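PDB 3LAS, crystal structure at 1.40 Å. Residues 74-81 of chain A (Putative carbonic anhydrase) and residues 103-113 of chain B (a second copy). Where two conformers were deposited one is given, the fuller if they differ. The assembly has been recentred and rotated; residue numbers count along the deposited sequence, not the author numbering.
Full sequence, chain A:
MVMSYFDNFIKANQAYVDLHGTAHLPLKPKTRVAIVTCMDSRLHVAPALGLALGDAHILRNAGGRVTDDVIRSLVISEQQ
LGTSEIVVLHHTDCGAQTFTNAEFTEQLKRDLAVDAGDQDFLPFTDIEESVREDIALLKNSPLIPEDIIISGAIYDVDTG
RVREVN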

# COMPACT_ATOMS: atom_id res chain seq x y z
N LEU A 74 2.44 -9.56 4.44
CA LEU A 74 3.77 -9.79 4.91
C LEU A 74 4.12 -11.26 4.91
O LEU A 74 5.29 -11.59 4.66
CB LEU A 74 3.98 -9.20 6.33
CG LEU A 74 3.98 -7.70 6.41
CD1 LEU A 74 3.96 -7.24 7.85
CD2 LEU A 74 5.23 -7.14 5.69
N VAL A 75 3.19 -12.17 5.23
CA VAL A 75 3.53 -13.61 5.20
C VAL A 75 3.80 -13.96 3.75
O VAL A 75 4.78 -14.76 3.46
CB VAL A 75 2.32 -14.40 5.75
CG1 VAL A 75 2.50 -15.93 5.38
CG2 VAL A 75 2.12 -14.15 7.20
N ILE A 76 3.11 -13.44 2.75
CA ILE A 76 3.46 -13.69 1.34
C ILE A 76 4.81 -13.08 1.07
O ILE A 76 5.72 -13.75 0.47
CB ILE A 76 2.33 -13.13 0.40
CG1 ILE A 76 1.09 -13.97 0.61
CG2 ILE A 76 2.82 -13.13 -1.04
CD1 ILE A 76 -0.17 -13.25 0.03
N SER A 77 5.05 -11.85 1.47
CA SER A 77 6.36 -11.21 1.20
C SER A 77 7.54 -12.01 1.75
O SER A 77 8.57 -12.10 1.08
CB SER A 77 6.30 -9.80 1.87
OG SER A 77 7.53 -9.12 1.71
N GLU A 78 7.35 -12.51 2.97
CA GLU A 78 8.44 -13.19 3.69
C GLU A 78 8.60 -14.64 3.28
O GLU A 78 9.73 -15.12 2.99
CB GLU A 78 8.18 -13.11 5.18
CG GLU A 78 8.38 -11.66 5.68
CD GLU A 78 7.95 -11.34 7.04
OE1 GLU A 78 7.34 -12.16 7.75
OE2 GLU A 78 8.13 -10.14 7.46
N GLN A 79 7.49 -15.40 3.23
CA GLN A 79 7.61 -16.84 3.05
C GLN A 79 7.58 -17.18 1.62
O GLN A 79 8.20 -18.21 1.23
CB GLN A 79 6.50 -17.60 3.82
CG GLN A 79 6.54 -17.28 5.34
CD GLN A 79 7.89 -17.32 6.01
OE1 GLN A 79 8.70 -18.21 5.71
NE2 GLN A 79 8.18 -16.41 6.90
N GLN A 80 6.89 -16.48 0.74
CA GLN A 80 6.94 -16.78 -0.67
C GLN A 80 8.02 -15.94 -1.36
O GLN A 80 8.70 -16.43 -2.27
CB GLN A 80 5.54 -16.53 -1.24
CG GLN A 80 5.28 -17.00 -2.67
CD GLN A 80 5.20 -18.47 -2.87
OE1 GLN A 80 5.51 -19.23 -1.96
NE2 GLN A 80 4.87 -18.88 -4.08
N LEU A 81 8.25 -14.70 -0.96
CA LEU A 81 9.09 -13.75 -1.68
C LEU A 81 10.39 -13.36 -0.98
O LEU A 81 11.04 -12.43 -1.45
CB LEU A 81 8.24 -12.56 -2.22
CG LEU A 81 7.05 -12.98 -3.00
CD1 LEU A 81 6.14 -11.79 -3.38
CD2 LEU A 81 7.45 -13.78 -4.32
N GLU B 103 -1.68 -24.96 -1.68
CA GLU B 103 -0.23 -25.04 -1.84
C GLU B 103 0.48 -24.12 -0.82
O GLU B 103 1.42 -24.58 -0.16
CB GLU B 103 0.20 -24.66 -3.25
CG GLU B 103 -0.15 -25.67 -4.24
CD GLU B 103 -0.12 -25.10 -5.66
OE1 GLU B 103 0.11 -23.89 -5.87
OE2 GLU B 103 -0.34 -25.94 -6.58
N PHE B 104 -0.00 -22.93 -0.58
CA PHE B 104 0.67 -22.04 0.34
C PHE B 104 0.44 -22.49 1.76
O PHE B 104 1.36 -22.34 2.60
CB PHE B 104 0.22 -20.59 0.10
CG PHE B 104 1.13 -19.57 0.70
CD1 PHE B 104 2.49 -19.57 0.42
CD2 PHE B 104 0.59 -18.55 1.50
CE1 PHE B 104 3.36 -18.62 1.01
CE2 PHE B 104 1.48 -17.60 2.05
CZ PHE B 104 2.79 -17.63 1.80
N THR B 105 -0.68 -23.09 2.08
CA THR B 105 -0.91 -23.67 3.41
C THR B 105 0.15 -24.74 3.65
O THR B 105 0.78 -24.79 4.77
CB THR B 105 -2.30 -24.32 3.51
OG1 THR B 105 -3.21 -23.26 3.52
CG2 THR B 105 -2.42 -25.07 4.87
N GLU B 106 0.42 -25.60 2.67
CA GLU B 106 1.47 -26.62 2.87
C GLU B 106 2.82 -25.98 3.04
O GLU B 106 3.62 -26.35 3.88
CB GLU B 106 1.49 -27.60 1.69
CG GLU B 106 2.53 -28.71 1.83
N GLN B 107 3.12 -24.94 2.28
CA GLN B 107 4.42 -24.23 2.43
C GLN B 107 4.52 -23.65 3.80
O GLN B 107 5.67 -23.70 4.36
CB GLN B 107 4.53 -23.12 1.40
CG GLN B 107 4.63 -23.63 -0.03
CD GLN B 107 4.74 -22.52 -1.04
OE1 GLN B 107 4.00 -22.52 -2.05
NE2 GLN B 107 5.61 -21.56 -0.78
N LEU B 108 3.49 -23.07 4.38
CA LEU B 108 3.58 -22.43 5.69
C LEU B 108 3.77 -23.45 6.81
O LEU B 108 4.39 -23.15 7.83
CB LEU B 108 2.36 -21.53 5.97
CG LEU B 108 2.38 -20.32 5.02
CD1 LEU B 108 1.12 -19.48 5.37
CD2 LEU B 108 3.62 -19.47 5.15
N LYS B 109 3.29 -24.68 6.62
CA LYS B 109 3.63 -25.73 7.59
C LYS B 109 5.10 -25.97 7.58
O LYS B 109 5.73 -26.07 8.64
CB LYS B 109 2.80 -26.99 7.26
CG LYS B 109 1.39 -26.82 7.58
CD LYS B 109 0.66 -28.05 7.17
CE LYS B 109 -0.83 -27.73 7.36
NZ LYS B 109 -1.62 -28.89 6.84
N ARG B 110 5.73 -25.93 6.40
CA ARG B 110 7.20 -26.14 6.33
C ARG B 110 7.97 -24.93 6.81
O ARG B 110 9.01 -25.06 7.48
CB ARG B 110 7.65 -26.40 4.87
CG ARG B 110 7.22 -27.76 4.35
CD ARG B 110 8.10 -28.11 3.14
NE ARG B 110 7.97 -27.16 2.03
CZ ARG B 110 7.12 -27.35 1.03
NH1 ARG B 110 6.27 -28.42 1.02
NH2 ARG B 110 7.11 -26.47 0.08
N ASP B 111 7.49 -23.74 6.56
CA ASP B 111 8.26 -22.54 6.74
C ASP B 111 8.11 -22.03 8.19
O ASP B 111 9.08 -21.48 8.76
CB ASP B 111 7.77 -21.44 5.77
CG ASP B 111 8.16 -21.73 4.35
OD1 ASP B 111 9.00 -22.59 4.07
OD2 ASP B 111 7.41 -21.05 3.47
N LEU B 112 6.91 -22.22 8.80
CA LEU B 112 6.62 -21.65 10.09
C LEU B 112 6.13 -22.66 11.09
O LEU B 112 5.99 -22.33 12.27
CB LEU B 112 5.54 -20.57 9.96
CG LEU B 112 5.92 -19.29 9.15
CD1 LEU B 112 4.68 -18.41 9.03
CD2 LEU B 112 7.07 -18.60 9.81
N ALA B 113 5.80 -23.90 10.69
CA ALA B 113 5.09 -24.84 11.55
C ALA B 113 3.85 -24.21 12.18
O ALA B 113 3.62 -24.36 13.36
CB ALA B 113 6.00 -25.39 12.64

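Two helices from separate copies of the protein meet here, their axes 11.0 Å apart at closest approach and inclined at 67°. So steep an angle lets the helices touch over a short length, and three residues do most of the work: Gln A79, Phe B104 and Gln A80.

Gln A79 loses the most surface. Its CA-to-CB bond points toward the other helix, and its CA lies 6.8 Å from the CA of Asp B111. The side chain does not extend fully: chi1 and chi2 are both in the m well, so the chain folds along the partner surface. Its methylene carbons serve as apolar surface, with CG of Gln A79 packed 3.7 Å from CD2 of Leu B108 and CB of Gln A79 4.2 Å from CZ of Phe B104. The amide end reaches the last turn of the chain B helix, where OE1 of Gln A79 lies 3.4 Å from CB of Asp B111 and NE2 of Gln A79 lies 3.8 Å from CD2 of Leu B112. These are packing contacts, and no hydrogen bond joins this amide to the chain B stretch. A glutamine suits such a partly exposed place because it offers hydrocarbon to its neighbours and a polar end that can tolerate solvent.

Phe B104 supplies the broad apolar surface on the other side. It is buried, with its CA-to-CB bond pointing toward the chain A stretch, and its flat ring can touch several residues of one helix at once. CE2 of Phe B104 lies 3.9 Å from CG1 of Val A75 and also 3.9 Å from CG1 of Ile A76, while the backbone O of Val A75 approaches the ring edge, 3.9 Å from CZ of Phe B104. That oxygen also accepts the helical hydrogen bond from N of Gln A79, at 2.8 Å. The branched Val A75 extends the apolar patch: its CG1 sits 3.7 Å from CD2 of Leu B108.

Gln A80 adds the one hydrogen bond across the contact. NE2 of Gln B107 donates to OE1 of Gln A80 at 2.6 Å, with an N-H...O angle of 156°, a short and reasonably straight bond. The same OE1 of Gln A80 lies 3.7 Å from CE1 of Phe B104, placing the polar pair beside the aromatic ring. Glutamine is well equipped for this position because its amide has two functions: OE1 accepts from Gln B107, while NE2 is hydrogen-bonded elsewhere in the structure.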